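Local coordinates for protein pngf-ii (Elizabethkingia meningoseptica, PDB 4R4X) that probably removes N-linked glycans from glycoproteins as a peptide:N-glycosidase of the PNGase F type, carrying an additional N-terminal domain, at residues 274-279 with 402-407; 396-401 with 523-528; 426-431 with 527-532; 438-443 with 514-519. All blocks are in the same frame, centred on the assembly; numbering follows the deposited sequence.

Interaction 1 (274-279 with 402-407); sequences PVYQNG and SDKGVE
Tyr276 OH and Asn278 ND2 both close on the carbonyl O of Gly405. With CG anti to the backbone N (chi1 178°), the Tyr276 ring is sent toward 402-407. Tyr276 OH donates to Gly405 O at 2.7 Å, that oxygen lying at the ring edge, and accepts from Glu407 N at 3.0 Å through a bent bond (137°). Asn278 ND2 reaches Gly405 O at 2.9 Å in a nearly straight bond (173°) that stays in the amide plane. One backbone oxygen is thus gripped twice, where the type I turn Ser402-Gly405 runs into strand 406-412, an outermost strand of a four-stranded antiparallel sheet. The contact ties the short hairpin of strands 275-276 and 284-285 to the start of strand 406-412. Ser402 OG works both ways: it donates to Asn278 O at 3.2 Å, from above the carbonyl plane, and accepts from Lys404 N at 3.0 Å, an ST turn. The aliphatic part of Lys404 lies against Asn278 CB, and Lys404 CE comes 3.7 Å from Tyr276 OH. A water accepts from Lys404 NZ and donates weakly to Gln277 O. Farther out, Asn278 OD1 accepts from Asn280 N, and ND2 also bonds Met399 O.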
loop_
_atom_site.group_PDB
_atom_site.type_symbol
_atom_site.label_atom_id
_atom_site.label_comp_id
_atom_site.label_asym_id
_atom_site.label_seq_id
_atom_site.Cartn_x
_atom_site.Cartn_y
_atom_site.Cartn_z
ATOM N N PRO A 274 -11.307 -19.884 23.876
ATOM C CA PRO A 274 -12.300 -20.970 23.795
ATOM C C PRO A 274 -11.746 -22.222 23.121
ATOM O O PRO A 274 -11.025 -22.118 22.117
ATOM C CB PRO A 274 -13.418 -20.376 22.942
ATOM C CG PRO A 274 -13.240 -18.912 22.992
ATOM C CD PRO A 274 -11.793 -18.635 23.276
ATOM N N VAL A 275 -12.077 -23.389 23.674
ATOM C CA VAL A 275 -11.636 -24.687 23.135
ATOM C C VAL A 275 -12.550 -25.129 21.987
ATOM O O VAL A 275 -13.767 -25.056 22.092
ATOM C CB VAL A 275 -11.601 -25.777 24.252
ATOM C CG1 VAL A 275 -11.290 -27.145 23.682
ATOM C CG2 VAL A 275 -10.552 -25.447 25.306
ATOM N N TYR A 276 -11.967 -25.538 20.861
ATOM C CA TYR A 276 -12.718 -26.116 19.749
ATOM C C TYR A 276 -12.406 -27.608 19.645
ATOM O O TYR A 276 -11.251 -28.011 19.682
ATOM C CB TYR A 276 -12.359 -25.429 18.405
ATOM C CG TYR A 276 -13.074 -26.036 17.200
ATOM C CD1 TYR A 276 -14.424 -25.779 16.955
ATOM C CD2 TYR A 276 -12.407 -26.862 16.321
ATOM C CE1 TYR A 276 -15.082 -26.340 15.861
ATOM C CE2 TYR A 276 -13.042 -27.419 15.224
ATOM C CZ TYR A 276 -14.383 -27.169 15.003
ATOM O OH TYR A 276 -15.000 -27.728 13.921
ATOM N N GLN A 277 -13.440 -28.423 19.498
ATOM C CA GLN A 277 -13.277 -29.886 19.355
ATOM C C GLN A 277 -14.247 -30.396 18.298
ATOM O O GLN A 277 -15.364 -29.881 18.203
ATOM C CB GLN A 277 -13.513 -30.572 20.708
ATOM C CG GLN A 277 -12.403 -30.286 21.700
ATOM C CD GLN A 277 -12.610 -30.896 23.078
ATOM O OE1 GLN A 277 -11.686 -30.936 23.888
ATOM N NE2 GLN A 277 -13.810 -31.337 23.354
ATOM N N ASN A 278 -13.838 -31.372 17.480
ATOM C CA ASN A 278 -14.684 -31.801 16.369
ATOM C C ASN A 278 -14.813 -33.310 16.187
ATOM O O ASN A 278 -15.284 -33.762 15.125
ATOM C CB ASN A 278 -14.196 -31.194 15.052
ATOM C CG ASN A 278 -12.891 -31.794 14.583
ATOM O OD1 ASN A 278 -12.319 -32.690 15.229
ATOM N ND2 ASN A 278 -12.403 -31.298 13.451
ATOM N N GLY A 279 -14.391 -34.068 17.200
ATOM C CA GLY A 279 -14.465 -35.532 17.165
ATOM C C GLY A 279 -13.145 -36.247 16.913
ATOM O O GLY A 279 -13.082 -37.456 17.049
ATOM N N SER A 402 -10.875 -35.025 10.603
ATOM C CA SER A 402 -12.270 -35.358 10.876
ATOM C C SER A 402 -13.097 -34.770 9.756
ATOM O O SER A 402 -12.846 -33.636 9.346
ATOM C CB SER A 402 -12.754 -34.755 12.190
ATOM O OG SER A 402 -14.177 -34.703 12.232
ATOM N N ASP A 403 -14.118 -35.505 9.314
ATOM C CA ASP A 403 -15.065 -34.976 8.322
ATOM C C ASP A 403 -15.750 -33.678 8.786
ATOM O O ASP A 403 -16.187 -32.898 7.951
ATOM C CB ASP A 403 -16.128 -36.021 7.953
ATOM C CG ASP A 403 -17.057 -35.536 6.831
ATOM O OD1 ASP A 403 -16.621 -35.469 5.666
ATOM O OD2 ASP A 403 -18.212 -35.181 7.118
ATOM N N LYS A 404 -15.848 -33.444 10.101
ATOM C CA LYS A 404 -16.482 -32.222 10.613
ATOM C C LYS A 404 -15.639 -30.964 10.317
ATOM O O LYS A 404 -16.176 -29.870 10.195
ATOM C CB LYS A 404 -16.737 -32.307 12.121
ATOM C CG LYS A 404 -17.352 -31.034 12.692
ATOM C CD LYS A 404 -17.949 -31.209 14.091
ATOM C CE LYS A 404 -17.851 -29.916 14.902
ATOM N NZ LYS A 404 -18.507 -30.059 16.238
ATOM N N GLY A 405 -14.327 -31.128 10.205
ATOM C CA GLY A 405 -13.443 -30.009 9.872
ATOM C C GLY A 405 -13.638 -28.869 10.849
ATOM O O GLY A 405 -13.648 -29.084 12.077
ATOM N N VAL A 406 -13.808 -27.667 10.304
ATOM C CA VAL A 406 -14.079 -26.475 11.097
ATOM C C VAL A 406 -15.528 -26.066 10.819
ATOM O O VAL A 406 -15.899 -25.831 9.694
ATOM C CB VAL A 406 -13.153 -25.292 10.718
ATOM C CG1 VAL A 406 -13.689 -24.009 11.325
ATOM C CG2 VAL A 406 -11.739 -25.548 11.200
ATOM N N GLU A 407 -16.328 -25.965 11.859
ATOM C CA GLU A 407 -17.747 -25.664 11.714
ATOM C C GLU A 407 -18.053 -24.569 12.695
ATOM O O GLU A 407 -17.703 -24.687 13.879
ATOM C CB GLU A 407 -18.578 -26.919 12.000
ATOM C CG GLU A 407 -20.079 -26.697 11.961
ATOM C CD GLU A 407 -20.840 -28.015 11.858
ATOM O OE1 GLU A 407 -21.780 -28.087 11.033
ATOM O OE2 GLU A 407 -20.450 -28.976 12.553
HETATM O O HOH W 1 -17.619 -32.289 17.762
#

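Interaction 2 (396-401 with 523-528); sequences YPTMFN and SSQSFW
The Phe527 ring takes the edge of Tyr396 on one face: Tyr396 CD2 stands 3.7 Å above the plane, offset toward the rim, in an edge-to-face pair with centroids 5.0 Å apart and planes at 52°. Pro397 CD meets the same ring obliquely, 3.8 Å from Phe527 CD1. With CG between the backbone N and the carbonyl carbon (chi1 59°), the Phe527 ring lies beside Pro397 and Tyr396. The Phe400 ring carries CG of Met399 (a selenomethionine) over the centre of one face, while Phe400 CD2 and CE2 rest on Trp528 CB, the closer being CD2 at 3.7 Å. These two side chains cross at about a right angle. Between the aromatic groups Trp528 N donates to Pro397 O at 3.1 Å in a fairly straight bond (165°). Pro397 also sets its CG 3.1 Å from Trp528 O, a carbonyl that accepts from Thr385 OG1. Thr398 turns CG2 toward Ser526 O, and its OG1 bonds Tyr284 OH. Tyr396 OH is taken by Glu390. Pro397 centres an inverse gamma turn, closed by Thr398 N to Tyr396 O, in the loop between strands 378-384 and 406-412; it lies against the start of strand 527-537 in what is probably a jelly-roll of the PNGase F type.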
loop_
_atom_site.group_PDB
_atom_site.type_symbol
_atom_site.label_atom_id
_atom_site.label_comp_id
_atom_site.label_asym_id
_atom_site.label_seq_id
_atom_site.Cartn_x
_atom_site.Cartn_y
_atom_site.Cartn_z
ATOM N N TYR A 396 -1.180 -26.739 16.388
ATOM C CA TYR A 396 -1.266 -26.652 14.932
ATOM C C TYR A 396 -2.624 -27.112 14.466
ATOM O O TYR A 396 -3.232 -27.942 15.119
ATOM C CB TYR A 396 -0.210 -27.516 14.273
ATOM C CG TYR A 396 1.168 -26.995 14.464
ATOM C CD1 TYR A 396 1.917 -27.369 15.575
ATOM C CD2 TYR A 396 1.734 -26.124 13.546
ATOM C CE1 TYR A 396 3.192 -26.901 15.759
ATOM C CE2 TYR A 396 3.018 -25.658 13.716
ATOM C CZ TYR A 396 3.733 -26.050 14.828
ATOM O OH TYR A 396 4.997 -25.584 15.020
ATOM N N PRO A 397 -3.078 -26.601 13.308
ATOM C CA PRO A 397 -4.410 -26.922 12.823
ATOM C C PRO A 397 -4.506 -28.268 12.112
ATOM O O PRO A 397 -4.630 -28.345 10.894
ATOM C CB PRO A 397 -4.731 -25.732 11.898
ATOM C CG PRO A 397 -3.399 -25.286 11.400
ATOM C CD PRO A 397 -2.501 -25.450 12.589
ATOM N N THR A 398 -4.475 -29.326 12.915
ATOM C CA THR A 398 -4.569 -30.701 12.450
ATOM C C THR A 398 -6.007 -31.241 12.501
ATOM O O THR A 398 -6.234 -32.456 12.455
ATOM C CB THR A 398 -3.663 -31.572 13.323
ATOM O OG1 THR A 398 -4.027 -31.396 14.719
ATOM C CG2 THR A 398 -2.231 -31.159 13.147
HETATM N N MSE A 399 -6.992 -30.346 12.539
HETATM C CA MSE A 399 -8.391 -30.750 12.761
HETATM C C MSE A 399 -9.063 -31.362 11.561
HETATM O O MSE A 399 -10.164 -31.879 11.670
HETATM C CB MSE A 399 -9.228 -29.563 13.257
HETATM C CG MSE A 399 -9.492 -28.450 12.257
HETATM SE SE MSE A 399 -8.001 -27.150 12.256
HETATM C CE MSE A 399 -8.266 -26.340 14.033
ATOM N N PHE A 400 -8.404 -31.334 10.415
ATOM C CA PHE A 400 -9.068 -31.675 9.170
ATOM C C PHE A 400 -9.031 -33.160 8.848
ATOM O O PHE A 400 -9.579 -33.593 7.841
ATOM C CB PHE A 400 -8.523 -30.797 8.056
ATOM C CG PHE A 400 -8.920 -29.365 8.209
ATOM C CD1 PHE A 400 -10.233 -28.979 7.977
ATOM C CD2 PHE A 400 -8.008 -28.411 8.595
ATOM C CE1 PHE A 400 -10.617 -27.672 8.130
ATOM C CE2 PHE A 400 -8.383 -27.087 8.735
ATOM C CZ PHE A 400 -9.693 -26.715 8.511
ATOM N N ASN A 401 -8.458 -33.964 9.740
ATOM C CA ASN A 401 -8.651 -35.416 9.614
ATOM C C ASN A 401 -10.047 -35.899 10.030
ATOM O O ASN A 401 -10.366 -37.060 9.823
ATOM C CB ASN A 401 -7.556 -36.219 10.313
ATOM C CG ASN A 401 -7.635 -36.150 11.831
ATOM O OD1 ASN A 401 -7.343 -37.144 12.516
ATOM N ND2 ASN A 401 -8.001 -35.011 12.362
ATOM N N SER A 523 6.849 -38.359 13.236
ATOM C CA SER A 523 6.485 -37.174 14.002
ATOM C C SER A 523 6.006 -36.018 13.105
ATOM O O SER A 523 5.675 -34.962 13.622
ATOM C CB SER A 523 7.680 -36.699 14.834
ATOM O OG SER A 523 8.706 -36.196 13.991
ATOM N N SER A 524 5.980 -36.215 11.785
ATOM C CA SER A 524 5.594 -35.154 10.845
ATOM C C SER A 524 4.092 -35.205 10.606
ATOM O O SER A 524 3.540 -36.273 10.365
ATOM C CB SER A 524 6.337 -35.309 9.513
ATOM O OG SER A 524 7.727 -35.194 9.720
ATOM N N GLN A 525 3.437 -34.054 10.703
ATOM C CA GLN A 525 1.984 -33.963 10.510
ATOM C C GLN A 525 1.648 -32.986 9.396
ATOM O O GLN A 525 2.334 -31.985 9.203
ATOM C CB GLN A 525 1.297 -33.458 11.787
ATOM C CG GLN A 525 1.240 -34.455 12.929
ATOM C CD GLN A 525 0.252 -34.024 14.002
ATOM O OE1 GLN A 525 0.604 -33.302 14.929
ATOM N NE2 GLN A 525 -0.994 -34.430 13.854
ATOM N N SER A 526 0.562 -33.270 8.691
ATOM C CA SER A 526 -0.048 -32.289 7.815
ATOM C C SER A 526 -1.057 -31.410 8.602
ATOM O O SER A 526 -1.681 -31.844 9.581
ATOM C CB SER A 526 -0.708 -32.970 6.611
ATOM O OG SER A 526 0.282 -33.352 5.657
ATOM N N PHE A 527 -1.189 -30.163 8.174
ATOM C CA PHE A 527 -2.098 -29.218 8.811
ATOM C C PHE A 527 -2.433 -28.073 7.885
ATOM O O PHE A 527 -1.732 -27.838 6.888
ATOM C CB PHE A 527 -1.532 -28.697 10.145
ATOM C CG PHE A 527 -0.199 -28.005 10.024
ATOM C CD1 PHE A 527 -0.121 -26.625 9.861
ATOM C CD2 PHE A 527 0.979 -28.727 10.149
ATOM C CE1 PHE A 527 1.110 -25.983 9.780
ATOM C CE2 PHE A 527 2.208 -28.091 10.072
ATOM C CZ PHE A 527 2.274 -26.718 9.879
ATOM N N TRP A 528 -3.552 -27.402 8.167
ATOM C CA TRP A 528 -4.084 -26.380 7.248
ATOM C C TRP A 528 -4.369 -25.077 7.988
ATOM O O TRP A 528 -5.187 -25.053 8.909
ATOM C CB TRP A 528 -5.336 -26.895 6.541
ATOM C CG TRP A 528 -4.985 -27.902 5.501
ATOM C CD1 TRP A 528 -4.662 -29.212 5.704
ATOM C CD2 TRP A 528 -4.814 -27.655 4.109
ATOM N NE1 TRP A 528 -4.315 -29.800 4.511
ATOM C CE2 TRP A 528 -4.417 -28.866 3.514
ATOM C CE3 TRP A 528 -4.996 -26.533 3.295
ATOM C CZ2 TRP A 528 -4.201 -28.984 2.139
ATOM C CZ3 TRP A 528 -4.768 -26.655 1.938
ATOM C CH2 TRP A 528 -4.364 -27.851 1.376
#

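Interaction 3 (426-431 with 527-532); sequences TGHGGW and FWNVSG
His428 and Phe527 form a hydrogen-bonded antiparallel pair, as do Thr426 and Asn529, between neighbouring strands 416-428 and 527-537 of the large antiparallel sheet of the PNGase F-like fold. All four backbone bonds of these pairs are made. Thr426 N donates to Asn529 O and Asn529 N to Thr426 O, both at 3.0 Å; His428 N donates to Phe527 O at 2.9 Å, and Phe527 N returns to His428 O at 3.1 Å. Asn529 O also accepts from Arg301. Gly427 and Trp528 are the non-hydrogen-bonded pair between them; Gly427 bonds instead to the backbone of Ser486, and its O also accepts from Trp488 NE1, while Trp528 NE1 is satisfied by Asp435. With CG anti to the carbonyl carbon (chi1 -57°), the His428 imidazole meets Thr426: OG1 and His428 NE2 share a hydrogen bond of 2.8 Å. Asn529 ND2 lies 3.2 Å from His428 NE2. Trp488 stacks on the imidazole. The His428 and Phe527 rings are nearly parallel, at 13°, but slid apart, and His428 CB sits over the Phe527 face. On the other face of the sheet, Gly427 CA makes a CH-pi contact with the six-membered ring of Trp528, 3.4 Å from its centroid and 8° off the normal.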
loop_
_atom_site.group_PDB
_atom_site.type_symbol
_atom_site.label_atom_id
_atom_site.label_comp_id
_atom_site.label_asym_id
_atom_site.label_seq_id
_atom_site.Cartn_x
_atom_site.Cartn_y
_atom_site.Cartn_z
ATOM N N THR A 426 -3.713 -22.181 3.313
ATOM C CA THR A 426 -2.445 -22.816 2.953
ATOM C C THR A 426 -2.304 -24.182 3.620
ATOM O O THR A 426 -2.734 -24.388 4.754
ATOM C CB THR A 426 -1.219 -21.939 3.273
ATOM O OG1 THR A 426 -1.145 -21.634 4.671
ATOM C CG2 THR A 426 -1.267 -20.661 2.478
ATOM N N GLY A 427 -1.709 -25.103 2.873
ATOM C CA GLY A 427 -1.521 -26.459 3.277
ATOM C C GLY A 427 -0.072 -26.670 3.664
ATOM O O GLY A 427 0.845 -26.094 3.055
ATOM N N HIS A 428 0.121 -27.471 4.709
ATOM C CA HIS A 428 1.446 -27.704 5.312
ATOM C C HIS A 428 1.674 -29.168 5.665
ATOM O O HIS A 428 0.726 -29.953 5.761
ATOM C CB HIS A 428 1.597 -26.838 6.559
ATOM C CG HIS A 428 1.401 -25.391 6.279
ATOM N ND1 HIS A 428 2.428 -24.581 5.862
ATOM C CD2 HIS A 428 0.277 -24.637 6.226
ATOM C CE1 HIS A 428 1.956 -23.376 5.603
ATOM N NE2 HIS A 428 0.653 -23.385 5.809
ATOM N N GLY A 429 2.942 -29.516 5.883
ATOM C CA GLY A 429 3.395 -30.915 6.001
ATOM C C GLY A 429 4.561 -31.053 5.056
ATOM O O GLY A 429 4.368 -31.300 3.875
ATOM N N GLY A 430 5.778 -30.845 5.561
ATOM C CA GLY A 430 6.920 -30.588 4.691
ATOM C C GLY A 430 7.725 -31.780 4.205
ATOM O O GLY A 430 8.949 -31.787 4.338
ATOM N N TRP A 431 7.042 -32.784 3.658
ATOM C CA TRP A 431 7.698 -33.931 3.027
ATOM C C TRP A 431 6.887 -34.275 1.785
ATOM O O TRP A 431 5.802 -33.703 1.558
ATOM C CB TRP A 431 7.844 -35.112 4.025
ATOM C CG TRP A 431 6.563 -35.875 4.335
ATOM C CD1 TRP A 431 6.201 -37.118 3.847
ATOM C CD2 TRP A 431 5.506 -35.482 5.222
ATOM N NE1 TRP A 431 4.981 -37.491 4.363
ATOM C CE2 TRP A 431 4.534 -36.514 5.204
ATOM C CE3 TRP A 431 5.279 -34.359 6.030
ATOM C CZ2 TRP A 431 3.352 -36.446 5.954
ATOM C CZ3 TRP A 431 4.123 -34.303 6.787
ATOM C CH2 TRP A 431 3.169 -35.339 6.746
ATOM N N PHE A 527 -1.189 -30.163 8.174
ATOM C CA PHE A 527 -2.098 -29.218 8.811
ATOM C C PHE A 527 -2.433 -28.073 7.885
ATOM O O PHE A 527 -1.732 -27.838 6.888
ATOM C CB PHE A 527 -1.532 -28.697 10.145
ATOM C CG PHE A 527 -0.199 -28.005 10.024
ATOM C CD1 PHE A 527 -0.121 -26.625 9.861
ATOM C CD2 PHE A 527 0.979 -28.727 10.149
ATOM C CE1 PHE A 527 1.110 -25.983 9.780
ATOM C CE2 PHE A 527 2.208 -28.091 10.072
ATOM C CZ PHE A 527 2.274 -26.718 9.879
ATOM N N TRP A 528 -3.552 -27.402 8.167
ATOM C CA TRP A 528 -4.084 -26.380 7.248
ATOM C C TRP A 528 -4.369 -25.077 7.988
ATOM O O TRP A 528 -5.187 -25.053 8.909
ATOM C CB TRP A 528 -5.336 -26.895 6.541
ATOM C CG TRP A 528 -4.985 -27.902 5.501
ATOM C CD1 TRP A 528 -4.662 -29.212 5.704
ATOM C CD2 TRP A 528 -4.814 -27.655 4.109
ATOM N NE1 TRP A 528 -4.315 -29.800 4.511
ATOM C CE2 TRP A 528 -4.417 -28.866 3.514
ATOM C CE3 TRP A 528 -4.996 -26.533 3.295
ATOM C CZ2 TRP A 528 -4.201 -28.984 2.139
ATOM C CZ3 TRP A 528 -4.768 -26.655 1.938
ATOM C CH2 TRP A 528 -4.364 -27.851 1.376
ATOM N N ASN A 529 -3.671 -24.012 7.585
ATOM C CA ASN A 529 -3.889 -22.668 8.096
ATOM C C ASN A 529 -4.977 -22.005 7.261
ATOM O O ASN A 529 -4.734 -21.636 6.095
ATOM C CB ASN A 529 -2.617 -21.834 7.997
ATOM C CG ASN A 529 -1.563 -22.222 9.003
ATOM O OD1 ASN A 529 -1.840 -22.475 10.168
ATOM N ND2 ASN A 529 -0.324 -22.188 8.563
ATOM N N VAL A 530 -6.174 -21.873 7.836
ATOM C CA VAL A 530 -7.311 -21.318 7.119
ATOM C C VAL A 530 -7.989 -20.223 7.946
ATOM O O VAL A 530 -8.219 -20.358 9.163
ATOM C CB VAL A 530 -8.320 -22.406 6.662
ATOM C CG1 VAL A 530 -7.608 -23.555 5.954
ATOM C CG2 VAL A 530 -9.107 -22.968 7.823
ATOM N N SER A 531 -8.250 -19.100 7.291
ATOM C CA SER A 531 -9.076 -18.060 7.896
ATOM C C SER A 531 -10.231 -17.653 6.994
ATOM O O SER A 531 -10.159 -17.698 5.753
ATOM C CB SER A 531 -8.236 -16.852 8.317
ATOM O OG SER A 531 -7.920 -16.061 7.210
ATOM N N GLY A 532 -11.313 -17.254 7.652
ATOM C CA GLY A 532 -12.540 -16.867 6.996
ATOM C C GLY A 532 -13.157 -15.668 7.651
ATOM O O GLY A 532 -13.389 -15.660 8.861
#

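Interaction 4 (438-443 with 514-519); sequences VPKENS and KIPQGA
Lys440 NZ donates to Pro516 O at 2.9 Å, approaching in the carbonyl plane, and forms a salt bridge with Asp435. Its chain bends at chi2 (-63°), which brings Lys440 CD round to within 3.4 Å of Pro516 O, and the second bend, at chi4 (73°), places the ammonium beside the same oxygen. Asp435 also accepts from Gly518 N, so one carboxylate serves both the lysine and the backbone of 514-519. Farther along, Ser443 and Lys514 form a hydrogen-bonded antiparallel pair: Ser443 N to Lys514 O at 2.9 Å and Lys514 N to Ser443 O at 3.0 Å. It lies where strand 442-446 begins and strand 507-514 ends, neighbours in an antiparallel sheet. Next to the pair a water links Glu441 O, which it reaches at 2.8 Å, with Ser443 OG, and bonds Lys514 O weakly. Packing completes the contact. Asn442 and Ile515 lie side by side, pointing the same way, with Asn442 OD1 3.6 Å from Ile515 CD1; that oxygen is held by Tyr423 and Thr425. Pro516 CD abuts Glu441 O, and Pro516 is the centre of an inverse gamma turn. Beyond the Ser443-Lys514 pair the direct bond is from a side chain, Lys440 NZ, with a water bridging at the edge of the pair, and the positive charge of Lys440 would be partly balanced by Asp435.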
loop_
_atom_site.group_PDB
_atom_site.type_symbol
_atom_site.label_atom_id
_atom_site.label_comp_id
_atom_site.label_asym_id
_atom_site.label_seq_id
_atom_site.Cartn_x
_atom_site.Cartn_y
_atom_site.Cartn_z
ATOM N N VAL A 438 1.241 -31.719 -1.649
ATOM C CA VAL A 438 0.202 -32.476 -2.334
ATOM C C VAL A 438 -1.094 -31.665 -2.388
ATOM O O VAL A 438 -1.559 -31.171 -1.370
ATOM C CB VAL A 438 -0.129 -33.774 -1.570
ATOM C CG1 VAL A 438 -1.171 -34.603 -2.311
ATOM C CG2 VAL A 438 1.134 -34.580 -1.275
ATOM N N PRO A 439 -1.708 -31.547 -3.570
ATOM C CA PRO A 439 -2.913 -30.729 -3.663
ATOM C C PRO A 439 -4.084 -31.396 -2.929
ATOM O O PRO A 439 -4.244 -32.620 -3.013
ATOM C CB PRO A 439 -3.213 -30.685 -5.157
ATOM C CG PRO A 439 -2.080 -31.343 -5.846
ATOM C CD PRO A 439 -1.344 -32.165 -4.845
ATOM N N LYS A 440 -4.891 -30.598 -2.231
ATOM C CA LYS A 440 -6.080 -31.136 -1.557
ATOM C C LYS A 440 -7.242 -30.203 -1.758
ATOM O O LYS A 440 -7.131 -29.011 -1.491
ATOM C CB LYS A 440 -5.841 -31.312 -0.049
ATOM C CG LYS A 440 -4.774 -32.315 0.333
ATOM C CD LYS A 440 -5.090 -33.735 -0.105
ATOM C CE LYS A 440 -3.984 -34.702 0.320
ATOM N NZ LYS A 440 -3.959 -34.982 1.775
ATOM N N GLU A 441 -8.371 -30.744 -2.199
ATOM C CA GLU A 441 -9.573 -29.956 -2.355
ATOM C C GLU A 441 -10.114 -29.402 -1.040
ATOM O O GLU A 441 -10.342 -30.162 -0.116
ATOM C CB GLU A 441 -10.625 -30.813 -3.035
ATOM C CG GLU A 441 -11.928 -30.108 -3.335
ATOM C CD GLU A 441 -12.820 -30.964 -4.237
ATOM O OE1 GLU A 441 -13.550 -31.835 -3.718
ATOM O OE2 GLU A 441 -12.788 -30.760 -5.466
ATOM N N ASN A 442 -10.288 -28.070 -0.966
ATOM C CA ASN A 442 -10.947 -27.399 0.160
ATOM C C ASN A 442 -12.423 -27.240 -0.214
ATOM O O ASN A 442 -12.736 -26.670 -1.270
ATOM C CB ASN A 442 -10.386 -25.972 0.427
ATOM C CG ASN A 442 -8.984 -25.946 1.040
ATOM O OD1 ASN A 442 -8.654 -25.036 1.817
ATOM N ND2 ASN A 442 -8.146 -26.894 0.674
ATOM N N SER A 443 -13.320 -27.684 0.656
ATOM C CA SER A 443 -14.766 -27.587 0.432
ATOM C C SER A 443 -15.402 -26.679 1.491
ATOM O O SER A 443 -15.216 -26.874 2.673
ATOM C CB SER A 443 -15.398 -28.970 0.495
ATOM O OG SER A 443 -14.943 -29.781 -0.582
ATOM N N LYS A 514 -14.186 -28.310 5.064
ATOM C CA LYS A 514 -13.704 -29.680 5.090
ATOM C C LYS A 514 -12.527 -29.767 4.113
ATOM O O LYS A 514 -12.597 -29.204 3.021
ATOM C CB LYS A 514 -14.783 -30.655 4.615
ATOM C CG LYS A 514 -16.034 -30.720 5.481
ATOM C CD LYS A 514 -16.932 -31.875 5.051
ATOM C CE LYS A 514 -18.275 -31.834 5.753
ATOM N NZ LYS A 514 -19.124 -32.946 5.267
ATOM N N ILE A 515 -11.461 -30.461 4.522
ATOM C CA ILE A 515 -10.254 -30.690 3.708
ATOM C C ILE A 515 -9.770 -32.111 4.016
ATOM O O ILE A 515 -9.680 -32.462 5.200
ATOM C CB ILE A 515 -9.135 -29.689 4.113
ATOM C CG1 ILE A 515 -9.636 -28.249 4.003
ATOM C CG2 ILE A 515 -7.889 -29.855 3.270
ATOM C CD1 ILE A 515 -8.681 -27.230 4.611
ATOM N N PRO A 516 -9.463 -32.940 2.989
ATOM C CA PRO A 516 -8.990 -34.312 3.225
ATOM C C PRO A 516 -7.509 -34.315 3.616
ATOM O O PRO A 516 -6.627 -34.621 2.802
ATOM C CB PRO A 516 -9.241 -35.025 1.890
ATOM C CG PRO A 516 -9.199 -33.941 0.886
ATOM C CD PRO A 516 -9.620 -32.668 1.555
ATOM N N GLN A 517 -7.277 -33.963 4.877
ATOM C CA GLN A 517 -5.937 -33.764 5.427
ATOM C C GLN A 517 -5.149 -35.045 5.311
ATOM O O GLN A 517 -5.692 -36.137 5.526
ATOM C CB GLN A 517 -6.058 -33.357 6.879
ATOM C CG GLN A 517 -4.756 -33.068 7.615
ATOM C CD GLN A 517 -5.063 -32.543 8.996
ATOM O OE1 GLN A 517 -5.403 -31.367 9.161
ATOM N NE2 GLN A 517 -4.950 -33.410 9.998
ATOM N N GLY A 518 -3.878 -34.927 4.965
ATOM C CA GLY A 518 -3.044 -36.108 4.741
ATOM C C GLY A 518 -2.652 -36.741 6.067
ATOM O O GLY A 518 -2.663 -36.071 7.111
ATOM N N ALA A 519 -2.297 -38.029 6.015
ATOM C CA ALA A 519 -1.919 -38.807 7.204
ATOM C C ALA A 519 -0.515 -38.422 7.670
ATOM O O ALA A 519 0.308 -38.007 6.850
ATOM C CB ALA A 519 -1.964 -40.299 6.888
HETATM O O HOH W 2 -12.899 -31.249 0.390
#

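How the interactions relate
The four contacts cluster on one side of the chain's centre, their centres 8 to 16 Å apart. Interactions 2 and 3 share Phe527 and Trp528 at the start of strand 527-537, and interaction 4, nested along the chain inside the loops both close, packs Lys440, Asn442 and Ile515 against the Trp528 indole. Interactions 1 and 4 reach the same four-stranded sheet and are joined by the salt bridge Asp403-Lys514. Interaction 1 touches interaction 2 through Asn278 ND2 and Met399 O, and the segments of these two alternate in sequence. Gln517 bonds Thr398 and Phe400, linking 2 with 4. The network thus joins the hairpin 275-276/284-285, the four-stranded sheet and strands 416-428 and 527-537 of the large one.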